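Local coordinates for stage II sporulation protein SA (Bacillus subtilis, PDB 3O6Q), which acts as the toxin of a type II toxin-antitoxin system, causing holes in the peptidoglycan layer and cell death unless neutralised by the antitoxin SpoIISB, at residues A[70-75]-A[119-124]; A[23-28]-A[63-68]. All blocks are in the same frame, centred on the assembly; numbering follows the deposited sequence.

Interaction 1. Residues A[70-75]-A[119-124]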
loop_
_atom_site.group_PDB
_atom_site.type_symbol
_atom_site.label_atom_id
_atom_site.label_comp_id
_atom_site.label_asym_id
_atom_site.label_seq_id
_atom_site.Cartn_x
_atom_site.Cartn_y
_atom_site.Cartn_z
ATOM N N CYS A 70 -19.368 9.552 -1.311
ATOM C CA CYS A 70 -20.782 9.781 -1.495
ATOM C C CYS A 70 -21.440 10.003 -0.144
ATOM O O CYS A 70 -21.152 9.292 0.814
ATOM C CB CYS A 70 -21.413 8.585 -2.223
ATOM S SG CYS A 70 -20.826 8.323 -3.894
ATOM N N HIS A 71 -22.309 11.009 -0.068
ATOM C CA HIS A 71 -23.083 11.231 1.136
ATOM C C HIS A 71 -23.905 9.977 1.370
ATOM O O HIS A 71 -24.343 9.335 0.417
ATOM C CB HIS A 71 -23.984 12.465 0.990
ATOM C CG HIS A 71 -23.243 13.772 1.066
ATOM N ND1 HIS A 71 -22.914 14.375 2.264
ATOM C CD2 HIS A 71 -22.763 14.587 0.089
ATOM C CE1 HIS A 71 -22.260 15.501 2.021
ATOM N NE2 HIS A 71 -22.148 15.648 0.711
ATOM N N TYR A 72 -24.070 9.604 2.626
ATOM C CA TYR A 72 -24.876 8.454 2.973
ATOM C C TYR A 72 -25.658 8.754 4.260
ATOM O O TYR A 72 -25.654 7.972 5.212
ATOM C CB TYR A 72 -23.990 7.208 3.090
ATOM C CG TYR A 72 -24.795 5.923 3.093
ATOM C CD1 TYR A 72 -25.257 5.359 1.912
ATOM C CD2 TYR A 72 -25.111 5.287 4.276
ATOM C CE1 TYR A 72 -26.027 4.205 1.914
ATOM C CE2 TYR A 72 -25.866 4.130 4.285
ATOM C CZ TYR A 72 -26.327 3.589 3.103
ATOM O OH TYR A 72 -27.105 2.440 3.131
ATOM N N SER A 73 -26.330 9.909 4.242
ATOM C CA SER A 73 -27.108 10.418 5.362
ATOM C C SER A 73 -28.610 10.287 5.142
ATOM O O SER A 73 -29.318 9.647 5.911
ATOM C CB SER A 73 -26.798 11.905 5.559
ATOM O OG SER A 73 -25.445 12.076 5.822
ATOM N N THR A 74 -29.095 10.961 4.105
ATOM C CA THR A 74 -30.518 11.023 3.826
ATOM C C THR A 74 -30.892 9.806 2.994
ATOM O O THR A 74 -30.036 9.197 2.341
ATOM C CB THR A 74 -30.864 12.302 3.075
ATOM O OG1 THR A 74 -29.958 12.475 1.977
ATOM C CG2 THR A 74 -30.729 13.491 3.997
ATOM N N GLN A 75 -32.161 9.426 3.057
ATOM C CA GLN A 75 -32.640 8.273 2.320
ATOM C C GLN A 75 -32.399 8.507 0.836
ATOM O O GLN A 75 -32.141 7.564 0.094
ATOM C CB GLN A 75 -34.131 8.025 2.609
ATOM C CG GLN A 75 -34.734 6.754 1.957
ATOM C CD GLN A 75 -34.039 5.442 2.385
ATOM O OE1 GLN A 75 -34.028 5.064 3.568
ATOM N NE2 GLN A 75 -33.456 4.749 1.414
ATOM N N ASN A 119 -22.055 10.518 7.782
ATOM C CA ASN A 119 -21.900 9.249 7.080
ATOM C C ASN A 119 -21.713 9.423 5.600
ATOM O O ASN A 119 -22.392 10.206 4.957
ATOM C CB ASN A 119 -23.096 8.336 7.338
ATOM C CG ASN A 119 -23.152 7.861 8.800
ATOM O OD1 ASN A 119 -22.150 7.857 9.505
ATOM N ND2 ASN A 119 -24.332 7.510 9.257
ATOM N N TYR A 120 -20.782 8.651 5.074
ATOM C CA TYR A 120 -20.485 8.632 3.673
ATOM C C TYR A 120 -20.224 7.189 3.249
ATOM O O TYR A 120 -20.206 6.270 4.088
ATOM C CB TYR A 120 -19.217 9.466 3.374
ATOM C CG TYR A 120 -19.303 10.940 3.695
ATOM C CD1 TYR A 120 -19.610 11.848 2.703
ATOM C CD2 TYR A 120 -19.053 11.425 4.976
ATOM C CE1 TYR A 120 -19.685 13.199 2.962
ATOM C CE2 TYR A 120 -19.124 12.803 5.256
ATOM C CZ TYR A 120 -19.442 13.686 4.229
ATOM O OH TYR A 120 -19.528 15.057 4.421
ATOM N N VAL A 121 -20.044 7.003 1.941
ATOM C CA VAL A 121 -19.642 5.727 1.401
ATOM C C VAL A 121 -18.612 6.020 0.334
ATOM O O VAL A 121 -18.846 6.820 -0.533
ATOM C CB VAL A 121 -20.862 4.938 0.850
ATOM C CG1 VAL A 121 -20.424 3.730 0.074
ATOM C CG2 VAL A 121 -21.743 4.502 1.982
ATOM N N ILE A 122 -17.433 5.441 0.466
ATOM C CA ILE A 122 -16.440 5.513 -0.573
ATOM C C ILE A 122 -16.838 4.491 -1.647
ATOM O O ILE A 122 -16.790 3.287 -1.404
ATOM C CB ILE A 122 -15.031 5.179 -0.033
ATOM C CG1 ILE A 122 -14.580 6.161 1.045
ATOM C CG2 ILE A 122 -13.991 5.234 -1.171
ATOM C CD1 ILE A 122 -13.534 5.539 1.994
ATOM N N LYS A 123 -17.224 4.979 -2.821
ATOM C CA LYS A 123 -17.536 4.142 -3.966
ATOM C C LYS A 123 -16.337 3.914 -4.856
ATOM O O LYS A 123 -15.830 4.861 -5.434
ATOM C CB LYS A 123 -18.620 4.809 -4.797
ATOM C CG LYS A 123 -19.138 4.005 -5.995
ATOM C CD LYS A 123 -20.346 4.689 -6.606
ATOM C CE LYS A 123 -20.813 4.002 -7.884
ATOM N NZ LYS A 123 -21.889 4.762 -8.633
ATOM N N LEU A 124 -15.919 2.656 -4.992
ATOM C CA LEU A 124 -14.915 2.236 -5.991
ATOM C C LEU A 124 -15.505 1.323 -7.069
ATOM O O LEU A 124 -16.010 0.228 -6.764
ATOM C CB LEU A 124 -13.788 1.462 -5.330
ATOM C CG LEU A 124 -13.123 2.090 -4.093
ATOM C CD1 LEU A 124 -12.080 1.134 -3.592
ATOM C CD2 LEU A 124 -12.540 3.483 -4.368
#
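The carbonyl O of C70 takes the amide N of V121 at 2.8 Å, with the donor in the carbonyl plane. C70 N returns the bond to V121 O at 2.9 Å, closing an antiparallel hydrogen-bonded pair. One residue on, H71 and Y120 form a non-hydrogen-bonded pair whose side chains diverge at the start, yet the imidazole bends back. Y120 CE1 comes over one face of the H71 ring, 3.4 Å above its plane and offset toward the rim, with the two rings inclined obliquely at 38°. The pairing joins the end of edge strand 66-71 to strand 118-125, within the four-stranded antiparallel sheet of the predicted cytoplasmic part of this membrane toxin, whose fold is reminiscent of GAF domains. Beyond the strand the chain turns off toward helix 75-82, but Y72 N still reaches N119 O at 2.9 Å, approaching from above the carbonyl plane. N119 CB answers by touching Y72 O at 3.3 Å. With CG anti to the backbone N (chi1 -165°), the ring of Y72 starts off beside V121, whose CG2 meets Y72 CG at 3.5 Å. L81 of helix 75-82 touches both of these side chains, and the phenol OH of Y72 hydrogen-bonds D96. On the same face of the sheet as V121, C70 SG makes a disulfide to a chain of another protein.

Interaction 2. Residues A[23-28]-A[63-68]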
loop_
_atom_site.group_PDB
_atom_site.type_symbol
_atom_site.label_atom_id
_atom_site.label_comp_id
_atom_site.label_asym_id
_atom_site.label_seq_id
_atom_site.Cartn_x
_atom_site.Cartn_y
_atom_site.Cartn_z
ATOM N N LEU A 23 0.426 -5.069 -8.760
ATOM C CA LEU A 23 1.770 -4.519 -8.846
ATOM C C LEU A 23 1.731 -3.142 -9.502
ATOM O O LEU A 23 2.350 -2.202 -8.979
ATOM C CB LEU A 23 2.702 -5.446 -9.604
ATOM C CG LEU A 23 4.137 -4.922 -9.862
ATOM C CD1 LEU A 23 4.850 -4.577 -8.604
ATOM C CD2 LEU A 23 4.915 -5.930 -10.681
ATOM N N ASN A 24 1.004 -3.002 -10.616
ATOM C CA ASN A 24 0.895 -1.690 -11.305
ATOM C C ASN A 24 0.240 -0.616 -10.425
ATOM O O ASN A 24 0.710 0.543 -10.340
ATOM C CB ASN A 24 0.121 -1.777 -12.628
ATOM C CG ASN A 24 0.861 -2.560 -13.713
ATOM O OD1 ASN A 24 2.078 -2.756 -13.645
ATOM N ND2 ASN A 24 0.119 -2.998 -14.746
ATOM N N ARG A 25 -0.848 -0.983 -9.775
ATOM C CA ARG A 25 -1.580 -0.010 -8.969
ATOM C C ARG A 25 -0.712 0.385 -7.777
ATOM O O ARG A 25 -0.716 1.531 -7.381
ATOM C CB ARG A 25 -2.929 -0.568 -8.531
ATOM C CG ARG A 25 -3.899 -0.688 -9.635
ATOM C CD ARG A 25 -5.281 -1.133 -9.181
ATOM N NE ARG A 25 -6.208 -1.200 -10.295
ATOM C CZ ARG A 25 -7.424 -1.745 -10.243
ATOM N NH1 ARG A 25 -7.890 -2.322 -9.130
ATOM N NH2 ARG A 25 -8.172 -1.733 -11.344
ATOM N N LEU A 26 0.068 -0.556 -7.252
ATOM C CA LEU A 26 0.928 -0.261 -6.110
ATOM C C LEU A 26 2.138 0.583 -6.549
ATOM O O LEU A 26 2.530 1.511 -5.856
ATOM C CB LEU A 26 1.326 -1.544 -5.364
ATOM C CG LEU A 26 2.094 -1.245 -4.055
ATOM C CD1 LEU A 26 1.281 -0.365 -3.067
ATOM C CD2 LEU A 26 2.580 -2.549 -3.408
ATOM N N LYS A 27 2.679 0.306 -7.736
ATOM C CA LYS A 27 3.663 1.201 -8.364
ATOM C C LYS A 27 3.167 2.636 -8.502
ATOM O O LYS A 27 3.853 3.588 -8.161
ATOM C CB LYS A 27 4.041 0.686 -9.759
ATOM C CG LYS A 27 5.017 -0.472 -9.737
ATOM C CD LYS A 27 5.152 -1.126 -11.067
ATOM C CE LYS A 27 5.919 -0.252 -12.039
ATOM N NZ LYS A 27 6.055 -1.030 -13.307
ATOM N N THR A 28 1.973 2.802 -9.020
ATOM C CA THR A 28 1.368 4.127 -9.096
ATOM C C THR A 28 1.194 4.794 -7.760
ATOM O O THR A 28 1.493 5.964 -7.614
ATOM C CB THR A 28 0.042 4.054 -9.822
ATOM O OG1 THR A 28 0.315 3.538 -11.141
ATOM C CG2 THR A 28 -0.659 5.435 -9.947
HETATM N N MSE A 63 -5.221 4.914 -12.304
HETATM C CA MSE A 63 -5.256 3.508 -12.049
HETATM C C MSE A 63 -6.357 2.718 -12.755
HETATM O O MSE A 63 -6.474 1.492 -12.540
HETATM C CB MSE A 63 -5.435 3.271 -10.552
HETATM C CG MSE A 63 -4.223 3.452 -9.702
HETATM SE SE MSE A 63 -4.744 3.021 -7.895
HETATM C CE MSE A 63 -3.340 3.943 -6.935
ATOM N N ASN A 64 -7.165 3.327 -13.595
ATOM C CA ASN A 64 -8.119 2.478 -14.322
ATOM C C ASN A 64 -9.243 1.954 -13.422
ATOM O O ASN A 64 -9.604 0.750 -13.450
ATOM C CB ASN A 64 -7.377 1.318 -15.031
ATOM C CG ASN A 64 -6.414 1.825 -16.130
ATOM O OD1 ASN A 64 -6.828 2.564 -17.020
ATOM N ND2 ASN A 64 -5.127 1.451 -16.043
ATOM N N LEU A 65 -9.760 2.895 -12.625
ATOM C CA LEU A 65 -10.881 2.690 -11.774
ATOM C C LEU A 65 -11.369 4.083 -11.336
ATOM O O LEU A 65 -10.624 5.053 -11.428
ATOM C CB LEU A 65 -10.499 1.782 -10.576
ATOM C CG LEU A 65 -9.562 2.234 -9.438
ATOM C CD1 LEU A 65 -10.356 2.704 -8.244
ATOM C CD2 LEU A 65 -8.628 1.076 -9.013
ATOM N N THR A 66 -12.611 4.171 -10.856
ATOM C CA THR A 66 -13.210 5.420 -10.404
ATOM C C THR A 66 -13.457 5.341 -8.901
ATOM O O THR A 66 -13.998 4.374 -8.425
ATOM C CB THR A 66 -14.563 5.659 -11.104
ATOM O OG1 THR A 66 -14.406 5.516 -12.515
ATOM C CG2 THR A 66 -15.100 7.055 -10.845
ATOM N N ALA A 67 -13.071 6.387 -8.173
ATOM C CA ALA A 67 -13.354 6.513 -6.745
ATOM C C ALA A 67 -14.148 7.802 -6.497
ATOM O O ALA A 67 -13.948 8.814 -7.182
ATOM C CB ALA A 67 -12.088 6.502 -5.950
ATOM N N SER A 68 -15.059 7.739 -5.526
ATOM C CA SER A 68 -15.906 8.866 -5.141
ATOM C C SER A 68 -16.217 8.749 -3.662
ATOM O O SER A 68 -16.142 7.668 -3.093
ATOM C CB SER A 68 -17.221 8.854 -5.886
ATOM O OG SER A 68 -17.040 8.777 -7.274
HETATM O O HOH W 1 -4.811 -0.531 -13.164
#
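R25 CG stands anti to its own carbonyl carbon (chi1 -71°), and from there the chain runs extended to NE, carrying the guanidinium outward to L65. L65 CG takes the crowded position between backbone N and carbonyl carbon (chi1 70°), and chi2, 98° to CD1, sets how its two methyls are turned. The result is a helix-to-loop packing: the long helix 7-35 lies against the turn that leads from helix 45-61 into edge strand 66-71. L65 CD2 sits over the centre of the guanidinium, 3.3 Å from R25 CZ, so a methyl group covers one face of a charged group. Its terminal nitrogens are bonded elsewhere. R25 NH1 forms a salt bridge with D134 and also hydrogen-bonds the backbone O of I129, two bonds that limit the rotation of the guanidinium and probably help to balance the buried charge. A water serves NE, accepting from R25 NE at 3.3 Å and donating to M63 O at 2.7 Å; it thereby links helix and loop where no direct hydrogen bond spans the two segments. M63, a selenomethionine, extends beyond CG across the arginine stem, with SE 4.1 Å from R25 CB, and its terminal CE lies 3.6 Å from R25 O. T28 adds a methyl contact, its CG2 passing M63 CG at 4.1 Å, while F138 of helix 132-148 also packs on M63. Meanwhile L26, directed away from the loop, meets L136 of the second subunit, so one turn of helix serves both core and dimer. N24 O is gripped twice by T28, whose backbone N and OG1 approach from opposite faces of the carbonyl plane, OG1 at 3.1 Å.

Overall arrangement
Both contacts use strand 66-71 or the loop leading into it. Interaction 2 holds the turn that enters the strand and interaction 1 its far end; along the chain, interaction 2 closes before interaction 1 opens. Their centres lie about 21 Å apart, on opposite sides of the chain's centre. Between them the strand pairs with 118-125: a probable hydrogen bond joins K123 N to S68 O, and L124 packs on A67. One edge strand thus links the long dimer-contacting helix 7-35 at one end with the start of helix 75-82 at the other. Another protein, probably the antitoxin, packs on residues at both contacts, including S68 in mid-strand and H71 at its end.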